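Local coordinates for protein aldehyde dehydrogenase (Burkholderia vietnamiensis, PDB 5KF0) that probably oxidises aldehydes to carboxylic acids with a nicotinamide adenine dinucleotide cofactor, and is captured here with NADPH bound, at residues S341-D349 and D382-V392; G290-R298 and V444-Y454. All coordinates share one frame; numbering follows the deposited sequence. Where two conformers were deposited one is given.

Interaction 1: residues S341-D349 and D382-V392; sequences SRRLSGWMD and DLYRKEAFGPV. With NDP (NADPH dihydro-nicotinamide-adenine-dinucleotide phosphate), chain E.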
loop_
_atom_site.group_PDB
_atom_site.type_symbol
_atom_site.label_atom_id
_atom_site.label_comp_id
_atom_site.label_asym_id
_atom_site.label_seq_id
_atom_site.Cartn_x
_atom_site.Cartn_y
_atom_site.Cartn_z
ATOM N N SER A 341 20.305 -34.745 -23.711
ATOM C CA SER A 341 20.213 -36.049 -23.067
ATOM C C SER A 341 21.601 -36.610 -22.779
ATOM O O SER A 341 21.848 -37.147 -21.693
ATOM C CB SER A 341 19.404 -36.998 -23.951
ATOM O OG SER A 341 19.266 -38.257 -23.333
ATOM N N ARG A 342 22.530 -36.473 -23.733
ATOM C CA ARG A 342 23.884 -36.974 -23.514
ATOM C C ARG A 342 24.605 -36.200 -22.419
ATOM O O ARG A 342 25.393 -36.793 -21.671
ATOM C CB ARG A 342 24.692 -36.918 -24.809
ATOM C CG ARG A 342 24.301 -37.973 -25.819
ATOM C CD ARG A 342 25.347 -38.096 -26.923
ATOM N NE ARG A 342 25.492 -36.861 -27.691
ATOM C CZ ARG A 342 24.710 -36.522 -28.714
ATOM N NH1 ARG A 342 23.719 -37.320 -29.085
ATOM N NH2 ARG A 342 24.915 -35.384 -29.362
ATOM N N ARG A 343 24.357 -34.889 -22.308
ATOM C CA ARG A 343 24.932 -34.123 -21.205
ATOM C C ARG A 343 24.511 -34.715 -19.868
ATOM O O ARG A 343 25.348 -35.034 -19.015
ATOM C CB ARG A 343 24.506 -32.654 -21.283
ATOM C CG ARG A 343 24.822 -31.869 -19.992
ATOM C CD ARG A 343 24.191 -30.477 -19.944
ATOM N NE ARG A 343 22.742 -30.483 -20.178
ATOM C CZ ARG A 343 21.831 -30.813 -19.267
ATOM N NH1 ARG A 343 22.205 -31.186 -18.054
ATOM N NH2 ARG A 343 20.539 -30.791 -19.582
ATOM N N LEU A 344 23.205 -34.877 -19.675
ATOM C CA LEU A 344 22.693 -35.353 -18.394
ATOM C C LEU A 344 23.091 -36.801 -18.135
ATOM O O LEU A 344 23.455 -37.152 -17.006
ATOM C CB LEU A 344 21.177 -35.190 -18.356
ATOM C CG LEU A 344 20.510 -35.611 -17.050
ATOM C CD1 LEU A 344 21.131 -34.896 -15.840
ATOM C CD2 LEU A 344 19.037 -35.272 -17.178
ATOM N N SER A 345 23.035 -37.657 -19.163
ATOM C CA SER A 345 23.447 -39.043 -18.956
ATOM C C SER A 345 24.929 -39.133 -18.606
ATOM O O SER A 345 25.325 -40.014 -17.836
ATOM C CB SER A 345 23.120 -39.892 -20.188
ATOM O OG SER A 345 24.025 -39.656 -21.246
ATOM N N GLY A 346 25.756 -38.218 -19.124
ATOM C CA GLY A 346 27.163 -38.216 -18.750
ATOM C C GLY A 346 27.378 -37.864 -17.288
ATOM O O GLY A 346 28.206 -38.482 -16.606
ATOM N N TRP A 347 26.637 -36.867 -16.790
ATOM C CA TRP A 347 26.678 -36.549 -15.362
ATOM C C TRP A 347 26.185 -37.722 -14.528
ATOM O O TRP A 347 26.716 -37.992 -13.444
ATOM C CB TRP A 347 25.821 -35.316 -15.057
ATOM C CG TRP A 347 26.245 -34.043 -15.724
ATOM C CD1 TRP A 347 27.358 -33.841 -16.495
ATOM C CD2 TRP A 347 25.553 -32.796 -15.681
ATOM N NE1 TRP A 347 27.397 -32.536 -16.932
ATOM C CE2 TRP A 347 26.296 -31.876 -16.450
ATOM C CE3 TRP A 347 24.371 -32.365 -15.069
ATOM C CZ2 TRP A 347 25.897 -30.545 -16.615
ATOM C CZ3 TRP A 347 23.976 -31.048 -15.234
ATOM C CH2 TRP A 347 24.735 -30.156 -16.008
ATOM N N MET A 348 25.142 -38.408 -15.000
ATOM C CA MET A 348 24.628 -39.560 -14.273
ATOM C C MET A 348 25.677 -40.658 -14.200
ATOM O O MET A 348 25.915 -41.227 -13.132
ATOM C CB MET A 348 23.354 -40.080 -14.935
ATOM C CG MET A 348 22.681 -41.210 -14.173
ATOM S SD MET A 348 21.140 -41.722 -14.954
ATOM C CE MET A 348 21.747 -42.321 -16.527
ATOM N N ASP A 349 26.317 -40.963 -15.337
ATOM C CA ASP A 349 27.377 -41.969 -15.354
ATOM C C ASP A 349 28.493 -41.607 -14.382
ATOM O O ASP A 349 29.019 -42.477 -13.680
ATOM C CB ASP A 349 27.953 -42.122 -16.763
ATOM C CG ASP A 349 26.959 -42.711 -17.752
ATOM O OD1 ASP A 349 25.932 -43.269 -17.317
ATOM O OD2 ASP A 349 27.220 -42.624 -18.973
ATOM N N ASP A 382 28.656 -33.160 -10.526
ATOM C CA ASP A 382 27.907 -32.328 -11.464
ATOM C C ASP A 382 26.412 -32.596 -11.373
ATOM O O ASP A 382 25.604 -31.667 -11.466
ATOM C CB ASP A 382 28.385 -32.570 -12.897
ATOM C CG ASP A 382 29.746 -31.971 -13.173
ATOM O OD1 ASP A 382 30.213 -31.134 -12.374
ATOM O OD2 ASP A 382 30.349 -32.341 -14.203
ATOM N N LEU A 383 26.025 -33.865 -11.214
ATOM C CA LEU A 383 24.607 -34.191 -11.117
ATOM C C LEU A 383 23.962 -33.524 -9.915
ATOM O O LEU A 383 22.761 -33.239 -9.940
ATOM C CB LEU A 383 24.420 -35.710 -11.045
ATOM C CG LEU A 383 22.978 -36.205 -11.167
ATOM C CD1 LEU A 383 22.469 -35.971 -12.586
ATOM C CD2 LEU A 383 22.876 -37.673 -10.810
ATOM N N TYR A 384 24.740 -33.277 -8.855
ATOM C CA TYR A 384 24.221 -32.609 -7.667
ATOM C C TYR A 384 24.173 -31.098 -7.855
ATOM O O TYR A 384 23.160 -30.460 -7.548
ATOM C CB TYR A 384 25.081 -32.956 -6.442
ATOM C CG TYR A 384 24.405 -32.570 -5.146
ATOM C CD1 TYR A 384 23.632 -33.490 -4.446
ATOM C CD2 TYR A 384 24.508 -31.277 -4.639
ATOM C CE1 TYR A 384 22.980 -33.134 -3.282
ATOM C CE2 TYR A 384 23.863 -30.916 -3.469
ATOM C CZ TYR A 384 23.102 -31.851 -2.797
ATOM O OH TYR A 384 22.435 -31.496 -1.646
ATOM N N ARG A 385 25.257 -30.517 -8.369
ATOM C CA ARG A 385 25.510 -29.083 -8.265
ATOM C C ARG A 385 25.091 -28.280 -9.487
ATOM O O ARG A 385 24.811 -27.083 -9.357
ATOM C CB ARG A 385 27.001 -28.829 -8.026
ATOM C CG ARG A 385 27.553 -29.534 -6.807
ATOM C CD ARG A 385 28.815 -28.851 -6.272
ATOM N NE ARG A 385 28.498 -27.596 -5.577
ATOM C CZ ARG A 385 28.057 -27.530 -4.324
ATOM N NH1 ARG A 385 27.860 -28.651 -3.630
ATOM N NH2 ARG A 385 27.797 -26.348 -3.775
ATOM N N LYS A 386 25.098 -28.881 -10.670
ATOM C CA LYS A 386 24.696 -28.144 -11.856
ATOM C C LYS A 386 23.209 -28.366 -12.118
ATOM O O LYS A 386 22.554 -29.179 -11.465
ATOM C CB LYS A 386 25.538 -28.564 -13.061
ATOM C CG LYS A 386 27.043 -28.372 -12.862
ATOM C CD LYS A 386 27.788 -28.697 -14.155
ATOM C CE LYS A 386 29.282 -28.496 -14.008
ATOM N NZ LYS A 386 29.624 -27.088 -13.680
ATOM N N GLU A 387 22.667 -27.634 -13.092
ATOM C CA GLU A 387 21.239 -27.726 -13.388
ATOM C C GLU A 387 20.981 -28.942 -14.276
ATOM O O GLU A 387 21.343 -28.946 -15.461
ATOM C CB GLU A 387 20.739 -26.441 -14.044
ATOM C CG GLU A 387 19.227 -26.449 -14.247
ATOM C CD GLU A 387 18.703 -25.119 -14.765
ATOM O OE1 GLU A 387 17.521 -24.812 -14.516
ATOM O OE2 GLU A 387 19.470 -24.396 -15.443
ATOM N N ALA A 388 20.335 -29.964 -13.712
ATOM C CA ALA A 388 20.118 -31.206 -14.454
ATOM C C ALA A 388 19.269 -30.967 -15.702
ATOM O O ALA A 388 19.620 -31.413 -16.802
ATOM C CB ALA A 388 19.454 -32.246 -13.551
ATOM N N PHE A 389 18.152 -30.257 -15.540
ATOM C CA PHE A 389 17.200 -29.968 -16.616
ATOM C C PHE A 389 16.840 -31.225 -17.402
ATOM O O PHE A 389 16.874 -31.265 -18.633
ATOM C CB PHE A 389 17.701 -28.860 -17.546
ATOM C CG PHE A 389 16.650 -27.837 -17.827
ATOM C CD1 PHE A 389 16.192 -27.031 -16.797
ATOM C CD2 PHE A 389 16.050 -27.737 -19.081
ATOM C CE1 PHE A 389 15.195 -26.103 -17.012
ATOM C CE2 PHE A 389 15.040 -26.804 -19.301
ATOM C CZ PHE A 389 14.614 -25.995 -18.268
ATOM N N GLY A 390 16.488 -32.264 -16.666
ATOM C CA GLY A 390 16.064 -33.504 -17.263
ATOM C C GLY A 390 15.433 -34.365 -16.196
ATOM O O GLY A 390 15.326 -33.958 -15.038
ATOM N N PRO A 391 15.000 -35.568 -16.562
ATOM C CA PRO A 391 14.144 -36.363 -15.666
ATOM C C PRO A 391 14.945 -37.202 -14.674
ATOM O O PRO A 391 14.789 -38.419 -14.585
ATOM C CB PRO A 391 13.351 -37.224 -16.660
ATOM C CG PRO A 391 14.300 -37.432 -17.796
ATOM C CD PRO A 391 15.065 -36.131 -17.924
ATOM N N VAL A 392 15.795 -36.528 -13.899
ATOM C CA VAL A 392 16.631 -37.162 -12.889
ATOM C C VAL A 392 16.461 -36.406 -11.583
ATOM O O VAL A 392 16.460 -35.171 -11.570
ATOM C CB VAL A 392 18.118 -37.163 -13.300
ATOM C CG1 VAL A 392 18.983 -37.771 -12.190
ATOM C CG2 VAL A 392 18.305 -37.897 -14.615
HETATM P PA NDP E . 19.181 -20.656 -23.194
HETATM O O1A NDP E . 19.960 -19.799 -22.255
HETATM O O2A NDP E . 20.058 -21.659 -23.943
HETATM O O5B NDP E . 18.363 -19.799 -24.254
HETATM C C5B NDP E . 17.353 -18.895 -23.742
HETATM C C4B NDP E . 17.122 -17.804 -24.753
HETATM O O4B NDP E . 18.294 -16.962 -24.831
HETATM C C3B NDP E . 16.861 -18.292 -26.184
HETATM O O3B NDP E . 15.950 -17.418 -26.846
HETATM C C2B NDP E . 18.249 -18.165 -26.812
HETATM O O2B NDP E . 18.251 -18.023 -28.247
HETATM C C1B NDP E . 18.680 -16.852 -26.184
HETATM N N9A NDP E . 20.114 -16.596 -26.244
HETATM C C8A NDP E . 21.148 -17.429 -25.909
HETATM N N7A NDP E . 22.333 -16.875 -26.017
HETATM C C5A NDP E . 22.057 -15.591 -26.458
HETATM C C6A NDP E . 22.883 -14.489 -26.758
HETATM N N6A NDP E . 24.220 -14.516 -26.688
HETATM N N1A NDP E . 22.281 -13.344 -27.153
HETATM C C2A NDP E . 20.950 -13.313 -27.248
HETATM N N3A NDP E . 20.069 -14.286 -27.000
HETATM C C4A NDP E . 20.693 -15.405 -26.606
HETATM O O3 NDP E . 18.058 -21.427 -22.376
HETATM P PN NDP E . 17.000 -22.546 -22.778
HETATM O O1N NDP E . 16.157 -22.059 -23.899
HETATM O O2N NDP E . 17.772 -23.817 -23.027
HETATM O O5D NDP E . 16.084 -22.705 -21.494
HETATM C C5D NDP E . 16.446 -23.435 -20.310
HETATM C C4D NDP E . 16.996 -22.470 -19.290
HETATM O O4D NDP E . 16.005 -21.452 -18.987
HETATM C C3D NDP E . 17.340 -23.151 -17.963
HETATM O O3D NDP E . 18.569 -22.692 -17.410
HETATM C C2D NDP E . 16.139 -22.787 -17.092
HETATM O O2D NDP E . 16.338 -22.840 -15.684
HETATM C C1D NDP E . 15.843 -21.377 -17.583
HETATM N N1N NDP E . 14.469 -21.044 -17.224
HETATM C C2N NDP E . 14.183 -20.018 -16.354
HETATM C C3N NDP E . 12.942 -19.792 -15.880
HETATM C C7N NDP E . 12.621 -18.631 -15.008
HETATM O O7N NDP E . 11.496 -18.121 -15.111
HETATM N N7N NDP E . 13.516 -18.228 -14.108
HETATM C C4N NDP E . 11.842 -20.741 -16.199
HETATM C C5N NDP E . 12.183 -21.582 -17.381
HETATM C C6N NDP E . 13.433 -21.739 -17.775
HETATM P P2B NDP E . 18.255 -19.335 -29.232
HETATM O O1X NDP E . 18.052 -20.539 -28.390
HETATM O O2X NDP E . 17.182 -19.011 -30.228
HETATM O O3X NDP E . 19.600 -19.339 -29.928
HETATM O O HOH W 1 27.756 -36.115 -11.796
#
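W347 lays its indole against D382, K386 and E387. D382 CB sits over one face of the ring, 3.8 Å from the centroid of the five-membered ring and 9° off its normal. R343 CG, one turn earlier on the same helix, covers the opposite face. The far end of the indole runs along the residues that follow helix 382-385. There W347 CH2 comes 3.4 Å from K386 CB, and E387 O meets W347 CZ3 at the ring edge. The main chain of W347 joins in through a water that donates to W347 O and accepts from L383 N.

L344, three residues before W347, meets the 382-392 segment with both methyl branches. Its CD1 lies 3.7 Å from L383 CD1 and also touches A388 CB. The other branch, CD2, rests 3.5 Å from G390 CA and packs on V392 CG2. L344 CG is anti to the backbone N (chi1 -178°), which carries both methyls over to the 382-392 segment.

Helix 338-353 packs beside the E-x-F-G-P stretch characteristic of aldehyde dehydrogenases, in which the glutamate holds the nicotinamide ribose. E387 OE1 accepts from O2D of NADPH at 2.6 Å, and E387 OE2 accepts from O3D at 2.8 Å. The F389 ring has this ribose over one face.

R343 grips the main chain at A388, between these two residues. Its NH1 and NH2 both donate to A388 O, at 2.9 Å and 3.0 Å. The oxygen lies in the guanidinium plane, while both nitrogens reach it from the same face of the carbonyl plane. E340 forms a salt bridge with R343 NH2.

Interaction 2: residues G290-R298 and V444-Y454; sequences GQSCIGVQR and VPSFRVDNMPY. With NDP (NADPH dihydro-nicotinamide-adenine-dinucleotide phosphate), chain E; ACT (acetate ion), chain H.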
loop_
_atom_site.group_PDB
_atom_site.type_symbol
_atom_site.label_atom_id
_atom_site.label_comp_id
_atom_site.label_asym_id
_atom_site.label_seq_id
_atom_site.Cartn_x
_atom_site.Cartn_y
_atom_site.Cartn_z
ATOM N N GLY A 290 11.394 -33.030 -16.371
ATOM C CA GLY A 290 12.328 -32.253 -15.581
ATOM C C GLY A 290 12.821 -30.981 -16.233
ATOM O O GLY A 290 13.725 -30.336 -15.690
ATOM N N GLN A 291 12.265 -30.603 -17.386
ATOM C CA GLN A 291 12.714 -29.408 -18.105
ATOM C C GLN A 291 11.939 -28.189 -17.595
ATOM O O GLN A 291 11.129 -27.563 -18.290
ATOM C CB GLN A 291 12.564 -29.622 -19.605
ATOM C CG GLN A 291 13.461 -30.766 -20.091
ATOM C CD GLN A 291 13.403 -30.976 -21.595
ATOM O OE1 GLN A 291 14.435 -31.075 -22.248
ATOM N NE2 GLN A 291 12.191 -31.061 -22.143
ATOM N N SER A 292 12.206 -27.870 -16.329
ATOM C CA SER A 292 11.588 -26.762 -15.621
ATOM C C SER A 292 12.656 -26.054 -14.799
ATOM O O SER A 292 13.497 -26.712 -14.178
ATOM C CB SER A 292 10.476 -27.235 -14.678
ATOM O OG SER A 292 10.066 -26.188 -13.799
ATOM N N CYS A 293 12.601 -24.717 -14.779
ATOM C CA CYS A 293 13.531 -23.939 -13.967
ATOM C C CYS A 293 13.320 -24.133 -12.470
ATOM O O CYS A 293 14.181 -23.701 -11.689
ATOM C CB CYS A 293 13.414 -22.455 -14.308
ATOM S SG CYS A 293 11.724 -21.860 -14.479
ATOM N N ILE A 294 12.215 -24.760 -12.051
ATOM C CA ILE A 294 12.014 -25.089 -10.644
ATOM C C ILE A 294 11.679 -26.563 -10.490
ATOM O O ILE A 294 11.047 -26.962 -9.506
ATOM C CB ILE A 294 10.936 -24.203 -9.991
ATOM C CG1 ILE A 294 9.709 -24.047 -10.903
ATOM C CG2 ILE A 294 11.539 -22.839 -9.590
ATOM C CD1 ILE A 294 8.593 -23.187 -10.282
ATOM N N GLY A 295 12.128 -27.380 -11.442
ATOM C CA GLY A 295 11.982 -28.818 -11.292
ATOM C C GLY A 295 12.722 -29.318 -10.061
ATOM O O GLY A 295 13.773 -28.792 -9.679
ATOM N N VAL A 296 12.141 -30.323 -9.411
ATOM C CA VAL A 296 12.787 -30.921 -8.245
ATOM C C VAL A 296 13.985 -31.738 -8.701
ATOM O O VAL A 296 13.841 -32.737 -9.415
ATOM C CB VAL A 296 11.799 -31.782 -7.454
ATOM C CG1 VAL A 296 12.533 -32.604 -6.369
ATOM C CG2 VAL A 296 10.700 -30.891 -6.839
ATOM N N GLN A 297 15.176 -31.340 -8.252
ATOM C CA GLN A 297 16.400 -32.070 -8.544
ATOM C C GLN A 297 16.966 -32.792 -7.335
ATOM O O GLN A 297 17.577 -33.848 -7.491
ATOM C CB GLN A 297 17.461 -31.115 -9.109
ATOM C CG GLN A 297 18.733 -31.797 -9.652
ATOM C CD GLN A 297 19.639 -30.797 -10.364
ATOM O OE1 GLN A 297 19.161 -29.879 -11.034
ATOM N NE2 GLN A 297 20.946 -30.981 -10.236
ATOM N N ARG A 298 16.754 -32.259 -6.130
ATOM C CA ARG A 298 17.321 -32.813 -4.908
ATOM C C ARG A 298 16.197 -33.004 -3.905
ATOM O O ARG A 298 15.370 -32.109 -3.720
ATOM C CB ARG A 298 18.398 -31.885 -4.327
ATOM C CG ARG A 298 19.554 -31.611 -5.283
ATOM C CD ARG A 298 20.589 -30.675 -4.650
ATOM N NE ARG A 298 20.100 -29.296 -4.575
ATOM C CZ ARG A 298 20.383 -28.445 -3.596
ATOM N NH1 ARG A 298 21.140 -28.829 -2.561
ATOM N NH2 ARG A 298 19.879 -27.212 -3.638
ATOM N N VAL A 444 6.000 -28.841 -3.488
ATOM C CA VAL A 444 7.339 -28.837 -4.077
ATOM C C VAL A 444 7.744 -27.425 -4.491
ATOM O O VAL A 444 6.877 -26.543 -4.656
ATOM C CB VAL A 444 7.424 -29.787 -5.285
ATOM C CG1 VAL A 444 7.512 -31.246 -4.808
ATOM C CG2 VAL A 444 6.237 -29.575 -6.223
ATOM N N PRO A 445 9.044 -27.168 -4.675
ATOM C CA PRO A 445 9.472 -25.873 -5.226
ATOM C C PRO A 445 8.927 -25.608 -6.613
ATOM O O PRO A 445 8.989 -24.464 -7.076
ATOM C CB PRO A 445 11.006 -25.988 -5.254
ATOM C CG PRO A 445 11.260 -27.489 -5.319
ATOM C CD PRO A 445 10.202 -28.043 -4.396
ATOM N N SER A 446 8.405 -26.629 -7.288
ATOM C CA SER A 446 7.950 -26.514 -8.667
ATOM C C SER A 446 6.639 -25.745 -8.813
ATOM O O SER A 446 6.191 -25.564 -9.952
ATOM C CB SER A 446 7.819 -27.920 -9.256
ATOM O OG SER A 446 8.971 -28.676 -8.922
ATOM N N PHE A 447 6.035 -25.264 -7.721
ATOM C CA PHE A 447 4.766 -24.547 -7.797
ATOM C C PHE A 447 4.981 -23.069 -8.121
ATOM O O PHE A 447 5.835 -22.408 -7.517
ATOM C CB PHE A 447 3.993 -24.665 -6.478
ATOM C CG PHE A 447 2.746 -23.829 -6.445
ATOM C CD1 PHE A 447 1.577 -24.303 -7.025
ATOM C CD2 PHE A 447 2.745 -22.562 -5.882
ATOM C CE1 PHE A 447 0.423 -23.521 -7.028
ATOM C CE2 PHE A 447 1.595 -21.785 -5.891
ATOM C CZ PHE A 447 0.439 -22.273 -6.457
ATOM N N ARG A 448 4.177 -22.556 -9.055
ATOM C CA ARG A 448 4.085 -21.130 -9.351
ATOM C C ARG A 448 2.650 -20.801 -9.745
ATOM O O ARG A 448 2.016 -21.553 -10.488
ATOM C CB ARG A 448 5.026 -20.725 -10.492
ATOM C CG ARG A 448 4.929 -19.227 -10.857
ATOM C CD ARG A 448 5.850 -18.897 -12.023
ATOM N NE ARG A 448 5.872 -17.463 -12.292
ATOM C CZ ARG A 448 6.594 -16.895 -13.251
ATOM N NH1 ARG A 448 7.321 -17.646 -14.080
ATOM N NH2 ARG A 448 6.593 -15.575 -13.379
ATOM N N VAL A 449 2.141 -19.691 -9.229
ATOM C CA VAL A 449 0.886 -19.112 -9.698
ATOM C C VAL A 449 1.211 -17.724 -10.238
ATOM O O VAL A 449 2.104 -17.041 -9.725
ATOM C CB VAL A 449 -0.186 -19.107 -8.578
ATOM C CG1 VAL A 449 0.295 -18.379 -7.335
ATOM C CG2 VAL A 449 -1.520 -18.555 -9.073
ATOM N N ASP A 450 0.533 -17.323 -11.317
ATOM C CA ASP A 450 1.156 -16.318 -12.171
ATOM C C ASP A 450 1.089 -14.898 -11.634
ATOM O O ASP A 450 1.768 -14.026 -12.187
ATOM C CB ASP A 450 0.558 -16.408 -13.574
ATOM C CG ASP A 450 0.956 -17.698 -14.257
ATOM O OD1 ASP A 450 2.166 -17.880 -14.494
ATOM O OD2 ASP A 450 0.075 -18.535 -14.533
ATOM N N ASN A 451 0.333 -14.631 -10.564
ATOM C CA ASN A 451 0.392 -13.304 -9.968
ATOM C C ASN A 451 1.499 -13.157 -8.932
ATOM O O ASN A 451 1.829 -12.025 -8.567
ATOM C CB ASN A 451 -0.950 -12.936 -9.313
ATOM C CG ASN A 451 -1.312 -13.862 -8.171
ATOM O OD1 ASN A 451 -0.961 -15.041 -8.182
ATOM N ND2 ASN A 451 -2.038 -13.335 -7.183
ATOM N N MET A 452 2.097 -14.253 -8.482
ATOM C CA MET A 452 2.993 -14.160 -7.339
ATOM C C MET A 452 4.352 -13.601 -7.760
ATOM O O MET A 452 4.788 -13.792 -8.901
ATOM C CB MET A 452 3.163 -15.536 -6.695
ATOM C CG MET A 452 4.205 -16.454 -7.345
ATOM S SD MET A 452 4.045 -18.136 -6.689
ATOM C CE MET A 452 5.709 -18.774 -6.889
ATOM N N PRO A 453 5.047 -12.898 -6.862
ATOM C CA PRO A 453 6.438 -12.529 -7.158
ATOM C C PRO A 453 7.258 -13.792 -7.395
ATOM O O PRO A 453 7.130 -14.779 -6.666
ATOM C CB PRO A 453 6.888 -11.773 -5.898
ATOM C CG PRO A 453 5.967 -12.272 -4.807
ATOM C CD PRO A 453 4.653 -12.567 -5.477
ATOM N N TYR A 454 8.068 -13.784 -8.454
ATOM C CA TYR A 454 8.768 -15.004 -8.837
ATOM C C TYR A 454 10.140 -14.678 -9.398
ATOM O O TYR A 454 10.258 -13.876 -10.329
ATOM C CB TYR A 454 7.953 -15.788 -9.875
ATOM C CG TYR A 454 8.684 -17.007 -10.364
ATOM C CD1 TYR A 454 8.727 -18.155 -9.587
ATOM C CD2 TYR A 454 9.358 -17.003 -11.581
ATOM C CE1 TYR A 454 9.396 -19.283 -10.016
ATOM C CE2 TYR A 454 10.037 -18.141 -12.021
ATOM C CZ TYR A 454 10.047 -19.270 -11.227
ATOM O OH TYR A 454 10.700 -20.413 -11.651
HETATM P PA NDP E . 19.181 -20.656 -23.194
HETATM O O1A NDP E . 19.960 -19.799 -22.255
HETATM O O2A NDP E . 20.058 -21.659 -23.943
HETATM O O5B NDP E . 18.363 -19.799 -24.254
HETATM C C5B NDP E . 17.353 -18.895 -23.742
HETATM C C4B NDP E . 17.122 -17.804 -24.753
HETATM O O4B NDP E . 18.294 -16.962 -24.831
HETATM C C3B NDP E . 16.861 -18.292 -26.184
HETATM O O3B NDP E . 15.950 -17.418 -26.846
HETATM C C2B NDP E . 18.249 -18.165 -26.812
HETATM O O2B NDP E . 18.251 -18.023 -28.247
HETATM C C1B NDP E . 18.680 -16.852 -26.184
HETATM N N9A NDP E . 20.114 -16.596 -26.244
HETATM C C8A NDP E . 21.148 -17.429 -25.909
HETATM N N7A NDP E . 22.333 -16.875 -26.017
HETATM C C5A NDP E . 22.057 -15.591 -26.458
HETATM C C6A NDP E . 22.883 -14.489 -26.758
HETATM N N6A NDP E . 24.220 -14.516 -26.688
HETATM N N1A NDP E . 22.281 -13.344 -27.153
HETATM C C2A NDP E . 20.950 -13.313 -27.248
HETATM N N3A NDP E . 20.069 -14.286 -27.000
HETATM C C4A NDP E . 20.693 -15.405 -26.606
HETATM O O3 NDP E . 18.058 -21.427 -22.376
HETATM P PN NDP E . 17.000 -22.546 -22.778
HETATM O O1N NDP E . 16.157 -22.059 -23.899
HETATM O O2N NDP E . 17.772 -23.817 -23.027
HETATM O O5D NDP E . 16.084 -22.705 -21.494
HETATM C C5D NDP E . 16.446 -23.435 -20.310
HETATM C C4D NDP E . 16.996 -22.470 -19.290
HETATM O O4D NDP E . 16.005 -21.452 -18.987
HETATM C C3D NDP E . 17.340 -23.151 -17.963
HETATM O O3D NDP E . 18.569 -22.692 -17.410
HETATM C C2D NDP E . 16.139 -22.787 -17.092
HETATM O O2D NDP E . 16.338 -22.840 -15.684
HETATM C C1D NDP E . 15.843 -21.377 -17.583
HETATM N N1N NDP E . 14.469 -21.044 -17.224
HETATM C C2N NDP E . 14.183 -20.018 -16.354
HETATM C C3N NDP E . 12.942 -19.792 -15.880
HETATM C C7N NDP E . 12.621 -18.631 -15.008
HETATM O O7N NDP E . 11.496 -18.121 -15.111
HETATM N N7N NDP E . 13.516 -18.228 -14.108
HETATM C C4N NDP E . 11.842 -20.741 -16.199
HETATM C C5N NDP E . 12.183 -21.582 -17.381
HETATM C C6N NDP E . 13.433 -21.739 -17.775
HETATM P P2B NDP E . 18.255 -19.335 -29.232
HETATM O O1X NDP E . 18.052 -20.539 -28.390
HETATM O O2X NDP E . 17.182 -19.011 -30.228
HETATM O O3X NDP E . 19.600 -19.339 -29.928
HETATM C C ACT H . 6.975 -21.599 -14.103
HETATM O O ACT H . 6.060 -22.443 -13.876
HETATM O OXT ACT H . 6.667 -20.577 -14.759
HETATM C CH3 ACT H . 8.379 -21.775 -13.618
#
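V444 and P445 both pack on V296. V296 CG2 touches V444 CB and, 3.8 Å away, P445 CG. They open a type I beta turn from V444 to F447. P445 O lies against the end of I294, 3.5 Å from I294 CD1. The same oxygen takes a hydrogen bond from Q416.

S446 ties the two loops together. Its OG donates to I294 O at 2.8 Å, with the donor tilted 27° from the carbonyl plane. S446 OG stands beside the backbone N (chi1 -46°) and also touches V296 CG2. I294 itself is held from its own side by an ST turn, in which its N donates to S292 OG.

F447 turns away from this loop and stacks on Y143 of the second subunit. R448 O accepts from R139 of that subunit. The R448 side chain is extended and runs over Y454, with R448 CD 3.7 Å above the centre of the tyrosine ring. R448 NH1 donates to OXT of an acetate ion at 3.1 Å.

Y454 brings the segment back to the first loop. I294 CD1, which already meets P445 O, also reaches this ring, 4.0 Å from Y454 CE1. The Y454 OH meets I294 CG2 and, at 3.3 Å, C293 SG, which lies near the ring plane at its edge. The hydroxyl is buried here with no hydrogen-bond partner in the model. C293 SG is covalently bonded to NADPH C4N, 2.1 Å away. The acetate methyl touches C293, I294 and Y454. The G-Q-S-C loop and this linkage are consistent with the nucleophilic cysteine and active-site pocket of the aldehyde dehydrogenase family.

How the interactions relate
From the N terminus, the chain first reaches 290-298. It then passes through 341-349 on helix 338-353 and strand 368-375 to 382-392, so interaction 1 closes a loop of 32 residues. It joins that helix to the residues leading into strand 392-398. Strands 416-420 and 438-441 follow. At 444-454 interaction 2 closes a loop of 145 residues, joining the loop before strand 298-302 to the loop after strand 438-441. The shorter loop lies wholly within the longer one, and the two do not cross. Q297 NE2 probably donates to K386 O and L383 O, and F389 packs on S292 O. Both contacts reach NADPH, interaction 1 at the ribose and interaction 2 at the nicotinamide.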